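Local coordinates for dihydrodipicolinate synthase family protein (Sinorhizobium meliloti, PDB 4DNH) that is of unknown function but folds as an eight-stranded beta/alpha (TIM) barrel, the fold of the dihydrodipicolinate synthases, at residues 69-80 against 106-117; 116-124 against 135-146. All blocks are in the same frame, centred on the assembly; numbering follows the deposited sequence.

Interaction 1: 69-80 against 106-117; sequences HRLWDLGLGVAE and EARGRPDALIAC
The Trp72 indole is sandwiched: Ala113 CB sits 3.5 Å from the centroid of its five-membered ring in a CH-pi contact, while Val78 CG2 leans on the opposite face, nearer the rim. At its edge lie Leu114 O and Ile115 CD1. The Arg110 guanidinium has Trp72 CB over one face, and in its plane it meets His69, Asp73 and Asp112. A bend at chi3 (82°) turns the end of Arg110 so that NH1 reaches His69 ND1 at 3.0 Å and NH2 reaches Asp73 OD1 at 2.6 Å. NE and NH2 together grip one oxygen of its loop neighbour, Asp112 OD1. Beyond this, His69 NE2 donates to Glu106 OE1 at 2.7 Å, with ring and carboxylate planes 75° apart. Leu114 O takes two donors from opposite faces of its plane: Trp72 NE1 at 2.9 Å and Val78 N at 2.8 Å. From there strands 77-80 and 115-117 run parallel as neighbours in the barrel, joined by the beta-alpha-beta crossover through helix 93-108. Were Arg110 replaced by an alanine, the Asp73 and Asp112 carboxylates would probably lose their shared counter-charge and His69 ND1 its donor. One guanidinium thus likely offsets two acids while tying the end of helix 61-73 to the loop that leads into strand 115-119.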
loop_
_atom_site.group_PDB
_atom_site.type_symbol
_atom_site.label_atom_id
_atom_site.label_comp_id
_atom_site.label_asym_id
_atom_site.label_seq_id
_atom_site.Cartn_x
_atom_site.Cartn_y
_atom_site.Cartn_z
ATOM N N HIS A 69 -2.041 12.095 -8.919
ATOM C CA HIS A 69 -1.227 12.916 -9.831
ATOM C C HIS A 69 0.136 13.209 -9.275
ATOM O O HIS A 69 1.140 13.200 -10.018
ATOM C CB HIS A 69 -1.939 14.214 -10.234
ATOM C CG HIS A 69 -3.108 14.001 -11.164
ATOM N ND1 HIS A 69 -2.956 13.774 -12.487
ATOM C CD2 HIS A 69 -4.482 13.981 -10.918
ATOM C CE1 HIS A 69 -4.167 13.624 -13.061
ATOM N NE2 HIS A 69 -5.102 13.749 -12.098
ATOM N N ARG A 70 0.195 13.456 -7.969
ATOM C CA ARG A 70 1.469 13.613 -7.265
ATOM C C ARG A 70 2.346 12.378 -7.463
ATOM O O ARG A 70 3.563 12.503 -7.704
ATOM C CB ARG A 70 1.234 13.852 -5.767
ATOM C CG ARG A 70 2.458 14.263 -4.963
ATOM C CD ARG A 70 2.077 14.380 -3.493
ATOM N NE ARG A 70 3.173 14.174 -2.535
ATOM C CZ ARG A 70 4.078 15.099 -2.209
ATOM N NH1 ARG A 70 4.046 16.309 -2.791
ATOM N NH2 ARG A 70 5.026 14.813 -1.315
ATOM N N LEU A 71 1.734 11.194 -7.379
ATOM C CA LEU A 71 2.497 9.947 -7.535
ATOM C C LEU A 71 2.956 9.783 -8.970
ATOM O O LEU A 71 4.118 9.499 -9.221
ATOM C CB LEU A 71 1.732 8.698 -7.059
ATOM C CG LEU A 71 1.417 8.530 -5.571
ATOM C CD1 LEU A 71 0.555 7.287 -5.357
ATOM C CD2 LEU A 71 2.665 8.460 -4.707
ATOM N N TRP A 72 2.044 9.968 -9.916
ATOM C CA TRP A 72 2.432 9.919 -11.327
ATOM C C TRP A 72 3.521 10.891 -11.667
ATOM O O TRP A 72 4.427 10.526 -12.410
ATOM C CB TRP A 72 1.237 10.062 -12.237
ATOM C CG TRP A 72 0.303 8.884 -12.137
ATOM C CD1 TRP A 72 0.644 7.540 -12.009
ATOM C CD2 TRP A 72 -1.169 8.903 -12.165
ATOM N NE1 TRP A 72 -0.478 6.752 -11.958
ATOM C CE2 TRP A 72 -1.599 7.501 -12.044
ATOM C CE3 TRP A 72 -2.142 9.903 -12.275
ATOM C CZ2 TRP A 72 -2.943 7.141 -12.038
ATOM C CZ3 TRP A 72 -3.494 9.526 -12.261
ATOM C CH2 TRP A 72 -3.881 8.176 -12.143
ATOM N N ASP A 73 3.470 12.097 -11.087
ATOM C CA ASP A 73 4.488 13.161 -11.308
ATOM C C ASP A 73 5.878 12.715 -10.912
ATOM O O ASP A 73 6.857 13.089 -11.554
ATOM C CB ASP A 73 4.179 14.427 -10.491
ATOM C CG ASP A 73 3.038 15.255 -11.072
ATOM O OD1 ASP A 73 2.601 14.989 -12.210
ATOM O OD2 ASP A 73 2.569 16.180 -10.370
ATOM N N LEU A 74 5.952 11.932 -9.835
ATOM C CA LEU A 74 7.216 11.434 -9.314
ATOM C C LEU A 74 7.669 10.149 -10.013
ATOM O O LEU A 74 8.724 9.589 -9.681
ATOM C CB LEU A 74 7.125 11.219 -7.801
ATOM C CG LEU A 74 6.944 12.472 -6.933
ATOM C CD1 LEU A 74 6.494 12.073 -5.540
ATOM C CD2 LEU A 74 8.193 13.335 -6.838
ATOM N N GLY A 75 6.871 9.683 -10.970
ATOM C CA GLY A 75 7.211 8.496 -11.742
ATOM C C GLY A 75 6.733 7.192 -11.148
ATOM O O GLY A 75 6.909 6.144 -11.769
ATOM N N LEU A 76 6.130 7.247 -9.957
ATOM C CA LEU A 76 5.653 6.042 -9.266
ATOM C C LEU A 76 4.349 5.595 -9.876
ATOM O O LEU A 76 3.555 6.421 -10.321
ATOM C CB LEU A 76 5.455 6.317 -7.771
ATOM C CG LEU A 76 6.705 6.815 -7.037
ATOM C CD1 LEU A 76 6.372 7.311 -5.644
ATOM C CD2 LEU A 76 7.739 5.714 -6.956
ATOM N N GLY A 77 4.125 4.290 -9.934
ATOM C CA GLY A 77 2.817 3.790 -10.362
ATOM C C GLY A 77 1.811 3.878 -9.223
ATOM O O GLY A 77 2.186 4.061 -8.056
ATOM N N VAL A 78 0.537 3.728 -9.549
ATOM C CA VAL A 78 -0.506 3.772 -8.550
ATOM C C VAL A 78 -1.208 2.405 -8.463
ATOM O O VAL A 78 -1.661 1.852 -9.485
ATOM C CB VAL A 78 -1.518 4.913 -8.862
ATOM C CG1 VAL A 78 -2.829 4.719 -8.105
ATOM C CG2 VAL A 78 -0.915 6.279 -8.539
ATOM N N ALA A 79 -1.291 1.867 -7.248
ATOM C CA ALA A 79 -2.053 0.648 -6.964
ATOM C C ALA A 79 -3.354 1.066 -6.292
ATOM O O ALA A 79 -3.330 1.480 -5.129
ATOM C CB ALA A 79 -1.267 -0.267 -6.036
ATOM N N GLU A 80 -4.478 0.958 -7.003
ATOM C CA GLU A 80 -5.700 1.583 -6.529
ATOM C C GLU A 80 -6.637 0.715 -5.750
ATOM O O GLU A 80 -6.819 -0.477 -6.045
ATOM C CB GLU A 80 -6.510 2.205 -7.661
ATOM C CG GLU A 80 -6.282 3.693 -7.817
ATOM C CD GLU A 80 -6.686 4.522 -6.618
ATOM O OE1 GLU A 80 -6.784 4.020 -5.468
ATOM O OE2 GLU A 80 -6.869 5.721 -6.841
ATOM N N GLU A 106 -8.576 9.517 -14.828
ATOM C CA GLU A 106 -7.480 10.481 -14.671
ATOM C C GLU A 106 -6.261 10.001 -15.441
ATOM O O GLU A 106 -5.659 10.776 -16.180
ATOM C CB GLU A 106 -7.102 10.718 -13.201
ATOM C CG GLU A 106 -8.094 11.530 -12.385
ATOM C CD GLU A 106 -8.422 12.886 -12.979
ATOM O OE1 GLU A 106 -7.499 13.612 -13.401
ATOM O OE2 GLU A 106 -9.617 13.227 -13.020
ATOM N N ALA A 107 -5.935 8.717 -15.280
ATOM C CA ALA A 107 -4.782 8.069 -15.919
ATOM C C ALA A 107 -4.731 8.245 -17.434
ATOM O O ALA A 107 -3.706 8.662 -17.980
ATOM C CB ALA A 107 -4.751 6.586 -15.572
ATOM N N ARG A 108 -5.830 7.910 -18.110
ATOM C CA ARG A 108 -5.919 8.062 -19.556
ATOM C C ARG A 108 -5.712 9.522 -19.985
ATOM O O ARG A 108 -5.440 9.799 -21.163
ATOM C CB ARG A 108 -7.263 7.553 -20.078
ATOM C CG ARG A 108 -7.460 6.047 -19.996
ATOM C CD ARG A 108 -8.756 5.640 -20.696
ATOM N NE ARG A 108 -9.921 6.359 -20.175
ATOM C CZ ARG A 108 -10.695 5.934 -19.174
ATOM N NH1 ARG A 108 -10.455 4.773 -18.571
ATOM N NH2 ARG A 108 -11.718 6.675 -18.772
ATOM N N GLY A 109 -5.850 10.439 -19.026
ATOM C CA GLY A 109 -5.647 11.864 -19.247
ATOM C C GLY A 109 -4.201 12.307 -19.165
ATOM O O GLY A 109 -3.912 13.489 -19.248
ATOM N N ARG A 110 -3.293 11.352 -19.023
ATOM C CA ARG A 110 -1.878 11.635 -18.830
ATOM C C ARG A 110 -1.066 10.718 -19.722
ATOM O O ARG A 110 -1.466 9.574 -19.931
ATOM C CB ARG A 110 -1.469 11.329 -17.394
ATOM C CG ARG A 110 -1.753 12.411 -16.375
ATOM C CD ARG A 110 -1.232 11.933 -15.020
ATOM N NE ARG A 110 0.208 12.149 -14.873
ATOM C CZ ARG A 110 0.758 12.990 -13.996
ATOM N NH1 ARG A 110 0.002 13.673 -13.146
ATOM N NH2 ARG A 110 2.077 13.135 -13.958
ATOM N N PRO A 111 0.076 11.206 -20.253
ATOM C CA PRO A 111 0.929 10.273 -20.994
ATOM C C PRO A 111 1.612 9.249 -20.086
ATOM O O PRO A 111 1.835 8.129 -20.523
ATOM C CB PRO A 111 1.956 11.183 -21.679
ATOM C CG PRO A 111 1.945 12.439 -20.895
ATOM C CD PRO A 111 0.554 12.596 -20.355
ATOM N N ASP A 112 1.897 9.621 -18.833
ATOM C CA ASP A 112 2.743 8.802 -17.943
ATOM C C ASP A 112 2.065 8.334 -16.658
ATOM O O ASP A 112 2.516 8.647 -15.561
ATOM C CB ASP A 112 4.064 9.535 -17.619
ATOM C CG ASP A 112 3.887 10.754 -16.668
ATOM O OD1 ASP A 112 2.747 11.221 -16.421
ATOM O OD2 ASP A 112 4.927 11.244 -16.165
ATOM N N ALA A 113 0.991 7.571 -16.787
ATOM C CA ALA A 113 0.268 7.115 -15.617
ATOM C C ALA A 113 0.138 5.593 -15.546
ATOM O O ALA A 113 -0.705 5.005 -16.233
ATOM C CB ALA A 113 -1.100 7.779 -15.554
ATOM N N LEU A 114 0.972 4.964 -14.715
ATOM C CA LEU A 114 0.898 3.526 -14.490
ATOM C C LEU A 114 -0.031 3.256 -13.297
ATOM O O LEU A 114 0.054 3.908 -12.254
ATOM C CB LEU A 114 2.292 2.950 -14.254
ATOM C CG LEU A 114 2.467 1.546 -13.632
ATOM C CD1 LEU A 114 2.215 0.426 -14.640
ATOM C CD2 LEU A 114 3.865 1.411 -13.032
ATOM N N ILE A 115 -0.922 2.288 -13.458
ATOM C CA ILE A 115 -1.998 2.059 -12.518
ATOM C C ILE A 115 -2.516 0.644 -12.688
ATOM O O ILE A 115 -2.601 0.125 -13.804
ATOM C CB ILE A 115 -3.138 3.124 -12.657
ATOM C CG1 ILE A 115 -4.330 2.781 -11.759
ATOM C CG2 ILE A 115 -3.571 3.306 -14.119
ATOM C CD1 ILE A 115 -5.139 3.980 -11.330
ATOM N N ALA A 116 -2.835 0.017 -11.560
ATOM C CA ALA A 116 -3.432 -1.304 -11.541
ATOM C C ALA A 116 -4.400 -1.322 -10.378
ATOM O O ALA A 116 -4.153 -0.690 -9.339
ATOM C CB ALA A 116 -2.364 -2.382 -11.388
ATOM N N CYS A 117 -5.482 -2.070 -10.541
ATOM C CA CYS A 117 -6.648 -1.912 -9.704
ATOM C C CYS A 117 -6.979 -3.169 -8.949
ATOM O O CYS A 117 -7.112 -4.235 -9.552
ATOM C CB CYS A 117 -7.830 -1.525 -10.579
ATOM S SG CYS A 117 -7.445 -0.093 -11.604
#

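Interaction 2: 116-124 against 135-146; sequences ACGAGTDHL and ILAAYESQIEAI
Gln142 makes all three hydrogen bonds of this contact through its side-chain amide. Gly120 N donates to Gln142 OE1 at 2.7 Å, coming from above the amide plane. On the other branch, Gln142 NE2 gives one bond to Asp122 OD1 and another to His123 ND1, each 3.0 Å long. The histidine is met in the plane of its ring, which lies 32° from that of the amide; the aspartate is approached from above its carboxylate. With CG of Gln142 anti to its carbonyl carbon (chi1 -56°) and the chain extended beyond, the amide reaches across to the backbone and the turn that follows it. Asp122 has a second partner, since its OD2 forms a salt bridge with Arg87. The strand and helix are a beta-alpha pair of the TIM barrel, running nearly antiparallel (157°), and the bonded loop leaves the C-terminal end of strand 115-119, the end where active sites of this fold lie. One turn earlier in the helix, Ala138 CB packs 3.5 Å from Thr121 OG1 and also faces Leu124 CD2. Thr121 OG1 lies over one face of the Tyr139 ring, toward its rim, while Tyr139 OH bonds to Met156 O. Toward the C-terminal end of the helix, Ile146 divides its two branches: CD1 presses on Ala119 CB at 3.5 Å, and CG2 meets Cys117 CB at 3.8 Å.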
loop_
_atom_site.group_PDB
_atom_site.type_symbol
_atom_site.label_atom_id
_atom_site.label_comp_id
_atom_site.label_asym_id
_atom_site.label_seq_id
_atom_site.Cartn_x
_atom_site.Cartn_y
_atom_site.Cartn_z
ATOM N N ALA A 116 -2.835 0.017 -11.560
ATOM C CA ALA A 116 -3.432 -1.304 -11.541
ATOM C C ALA A 116 -4.400 -1.322 -10.378
ATOM O O ALA A 116 -4.153 -0.690 -9.339
ATOM C CB ALA A 116 -2.364 -2.382 -11.388
ATOM N N CYS A 117 -5.482 -2.070 -10.541
ATOM C CA CYS A 117 -6.648 -1.912 -9.704
ATOM C C CYS A 117 -6.979 -3.169 -8.949
ATOM O O CYS A 117 -7.112 -4.235 -9.552
ATOM C CB CYS A 117 -7.830 -1.525 -10.579
ATOM S SG CYS A 117 -7.445 -0.093 -11.604
ATOM N N GLY A 118 -7.137 -3.034 -7.632
ATOM C CA GLY A 118 -7.474 -4.163 -6.794
ATOM C C GLY A 118 -8.848 -4.748 -7.066
ATOM O O GLY A 118 -9.870 -4.055 -6.930
ATOM N N ALA A 119 -8.860 -6.030 -7.428
ATOM C CA ALA A 119 -10.089 -6.786 -7.685
ATOM C C ALA A 119 -10.197 -7.948 -6.706
ATOM O O ALA A 119 -9.249 -8.738 -6.539
ATOM C CB ALA A 119 -10.112 -7.304 -9.113
ATOM N N GLY A 120 -11.348 -8.061 -6.055
ATOM C CA GLY A 120 -11.492 -9.070 -5.031
ATOM C C GLY A 120 -12.898 -9.581 -4.861
ATOM O O GLY A 120 -13.666 -9.704 -5.819
ATOM N N THR A 121 -13.226 -9.843 -3.607
ATOM C CA THR A 121 -14.436 -10.528 -3.210
ATOM C C THR A 121 -15.174 -9.713 -2.127
ATOM O O THR A 121 -16.273 -10.072 -1.702
ATOM C CB THR A 121 -14.047 -11.940 -2.730
ATOM O OG1 THR A 121 -14.387 -12.896 -3.747
ATOM C CG2 THR A 121 -14.711 -12.302 -1.409
ATOM N N ASP A 122 -14.569 -8.597 -1.722
ATOM C CA ASP A 122 -15.025 -7.801 -0.569
ATOM C C ASP A 122 -16.517 -7.412 -0.488
ATOM O O ASP A 122 -16.969 -6.943 0.553
ATOM C CB ASP A 122 -14.119 -6.577 -0.333
ATOM C CG ASP A 122 -13.807 -5.805 -1.615
ATOM O OD1 ASP A 122 -13.517 -6.422 -2.662
ATOM O OD2 ASP A 122 -13.824 -4.561 -1.564
ATOM N N HIS A 123 -17.288 -7.618 -1.558
ATOM C CA HIS A 123 -18.737 -7.390 -1.472
ATOM C C HIS A 123 -19.495 -8.605 -0.977
ATOM O O HIS A 123 -20.723 -8.593 -0.903
ATOM C CB HIS A 123 -19.297 -6.900 -2.805
ATOM C CG HIS A 123 -19.211 -7.917 -3.904
ATOM N ND1 HIS A 123 -18.078 -8.149 -4.581
ATOM C CD2 HIS A 123 -20.166 -8.779 -4.426
ATOM C CE1 HIS A 123 -18.292 -9.108 -5.492
ATOM N NE2 HIS A 123 -19.572 -9.494 -5.396
ATOM N N LEU A 124 -18.766 -9.660 -0.630
ATOM C CA LEU A 124 -19.359 -10.928 -0.221
ATOM C C LEU A 124 -18.943 -11.309 1.199
ATOM O O LEU A 124 -17.758 -11.514 1.476
ATOM C CB LEU A 124 -18.964 -12.034 -1.198
ATOM C CG LEU A 124 -19.455 -13.458 -0.936
ATOM C CD1 LEU A 124 -20.978 -13.509 -0.916
ATOM C CD2 LEU A 124 -18.893 -14.406 -1.990
ATOM N N ILE A 135 -18.122 -17.565 -4.916
ATOM C CA ILE A 135 -16.829 -16.876 -4.821
ATOM C C ILE A 135 -16.323 -16.522 -6.214
ATOM O O ILE A 135 -15.864 -15.400 -6.442
ATOM C CB ILE A 135 -15.779 -17.705 -4.028
ATOM C CG1 ILE A 135 -16.123 -17.720 -2.526
ATOM C CG2 ILE A 135 -14.373 -17.163 -4.239
ATOM C CD1 ILE A 135 -15.635 -18.947 -1.776
ATOM N N LEU A 136 -16.436 -17.468 -7.148
ATOM C CA LEU A 136 -16.046 -17.197 -8.531
ATOM C C LEU A 136 -16.865 -16.067 -9.126
ATOM O O LEU A 136 -16.326 -15.201 -9.821
ATOM C CB LEU A 136 -16.161 -18.445 -9.396
ATOM C CG LEU A 136 -15.102 -19.502 -9.095
ATOM C CD1 LEU A 136 -15.469 -20.836 -9.747
ATOM C CD2 LEU A 136 -13.713 -19.021 -9.501
ATOM N N ALA A 137 -18.163 -16.077 -8.834
ATOM C CA ALA A 137 -19.068 -15.026 -9.287
ATOM C C ALA A 137 -18.627 -13.665 -8.729
ATOM O O ALA A 137 -18.606 -12.663 -9.444
ATOM C CB ALA A 137 -20.507 -15.353 -8.894
ATOM N N ALA A 138 -18.231 -13.650 -7.461
ATOM C CA ALA A 138 -17.744 -12.440 -6.818
ATOM C C ALA A 138 -16.496 -11.879 -7.524
ATOM O O ALA A 138 -16.473 -10.700 -7.895
ATOM C CB ALA A 138 -17.482 -12.705 -5.348
ATOM N N TYR A 139 -15.480 -12.721 -7.730
ATOM C CA TYR A 139 -14.280 -12.330 -8.473
ATOM C C TYR A 139 -14.584 -11.808 -9.874
ATOM O O TYR A 139 -14.146 -10.718 -10.250
ATOM C CB TYR A 139 -13.302 -13.497 -8.604
ATOM C CG TYR A 139 -12.300 -13.611 -7.488
ATOM C CD1 TYR A 139 -11.369 -12.599 -7.244
ATOM C CD2 TYR A 139 -12.275 -14.733 -6.678
ATOM C CE1 TYR A 139 -10.454 -12.707 -6.207
ATOM C CE2 TYR A 139 -11.361 -14.856 -5.645
ATOM C CZ TYR A 139 -10.453 -13.851 -5.410
ATOM O OH TYR A 139 -9.557 -13.995 -4.371
ATOM N N GLU A 140 -15.324 -12.583 -10.655
ATOM C CA GLU A 140 -15.586 -12.167 -12.026
ATOM C C GLU A 140 -16.406 -10.877 -12.096
ATOM O O GLU A 140 -16.205 -10.059 -13.003
ATOM C CB GLU A 140 -16.165 -13.307 -12.889
ATOM C CG GLU A 140 -17.573 -13.784 -12.565
ATOM C CD GLU A 140 -17.966 -15.001 -13.398
ATOM O OE1 GLU A 140 -18.739 -14.833 -14.374
ATOM O OE2 GLU A 140 -17.490 -16.123 -13.090
ATOM N N SER A 141 -17.292 -10.680 -11.119
ATOM C CA SER A 141 -18.106 -9.475 -11.064
ATOM C C SER A 141 -17.203 -8.238 -10.986
ATOM O O SER A 141 -17.338 -7.309 -11.789
ATOM C CB SER A 141 -19.061 -9.539 -9.872
ATOM O OG SER A 141 -19.921 -8.418 -9.822
ATOM N N GLN A 142 -16.266 -8.248 -10.040
ATOM C CA GLN A 142 -15.345 -7.128 -9.850
ATOM C C GLN A 142 -14.341 -7.018 -10.987
ATOM O O GLN A 142 -14.063 -5.911 -11.462
ATOM C CB GLN A 142 -14.596 -7.225 -8.521
ATOM C CG GLN A 142 -15.464 -7.325 -7.280
ATOM C CD GLN A 142 -14.735 -6.853 -6.030
ATOM O OE1 GLN A 142 -13.559 -6.480 -6.076
ATOM N NE2 GLN A 142 -15.433 -6.873 -4.904
ATOM N N ILE A 143 -13.785 -8.157 -11.406
ATOM C CA ILE A 143 -12.851 -8.203 -12.545
ATOM C C ILE A 143 -13.473 -7.600 -13.809
ATOM O O ILE A 143 -12.835 -6.800 -14.491
ATOM C CB ILE A 143 -12.329 -9.642 -12.810
ATOM C CG1 ILE A 143 -11.268 -10.000 -11.773
ATOM C CG2 ILE A 143 -11.774 -9.801 -14.228
ATOM C CD1 ILE A 143 -11.067 -11.486 -11.586
ATOM N N GLU A 144 -14.713 -7.975 -14.109
ATOM C CA GLU A 144 -15.388 -7.465 -15.298
ATOM C C GLU A 144 -15.657 -5.973 -15.172
ATOM O O GLU A 144 -15.448 -5.218 -16.123
ATOM C CB GLU A 144 -16.674 -8.246 -15.592
ATOM C CG GLU A 144 -16.424 -9.595 -16.267
ATOM C CD GLU A 144 -17.644 -10.514 -16.273
ATOM O OE1 GLU A 144 -18.649 -10.207 -15.578
ATOM O OE2 GLU A 144 -17.590 -11.557 -16.971
ATOM N N ALA A 145 -16.092 -5.549 -13.990
ATOM C CA ALA A 145 -16.284 -4.131 -13.707
ATOM C C ALA A 145 -15.015 -3.329 -13.997
ATOM O O ALA A 145 -15.078 -2.307 -14.691
ATOM C CB ALA A 145 -16.734 -3.930 -12.272
ATOM N N ILE A 146 -13.870 -3.812 -13.511
ATOM C CA ILE A 146 -12.590 -3.117 -13.703
ATOM C C ILE A 146 -12.137 -3.096 -15.171
ATOM O O ILE A 146 -11.834 -2.028 -15.731
ATOM C CB ILE A 146 -11.483 -3.663 -12.771
ATOM C CG1 ILE A 146 -11.779 -3.270 -11.325
ATOM C CG2 ILE A 146 -10.129 -3.090 -13.159
ATOM C CD1 ILE A 146 -11.306 -4.271 -10.297
#

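From the N terminus, the chain leaves helix 61-73, runs through strand 77-80 and helix 93-108, and returns to its starting neighbourhood at 106-117, where interaction 1 closes a loop of 25 residues. Interaction 2 opens on strand 115-119, sharing Ala116 and Cys117 with interaction 1, and closes a shorter loop of ten residues when helix 132-148 folds back over it. The two contacts therefore follow in series, neither nested nor crossing. Interaction 1 works at the N-terminal end of that strand, interaction 2 at its C-terminal end, and a probable hydrogen bond from Gly118 N to Glu80 O (3.0 Å) joins them. Together they tie consecutive beta-alpha units of the barrel.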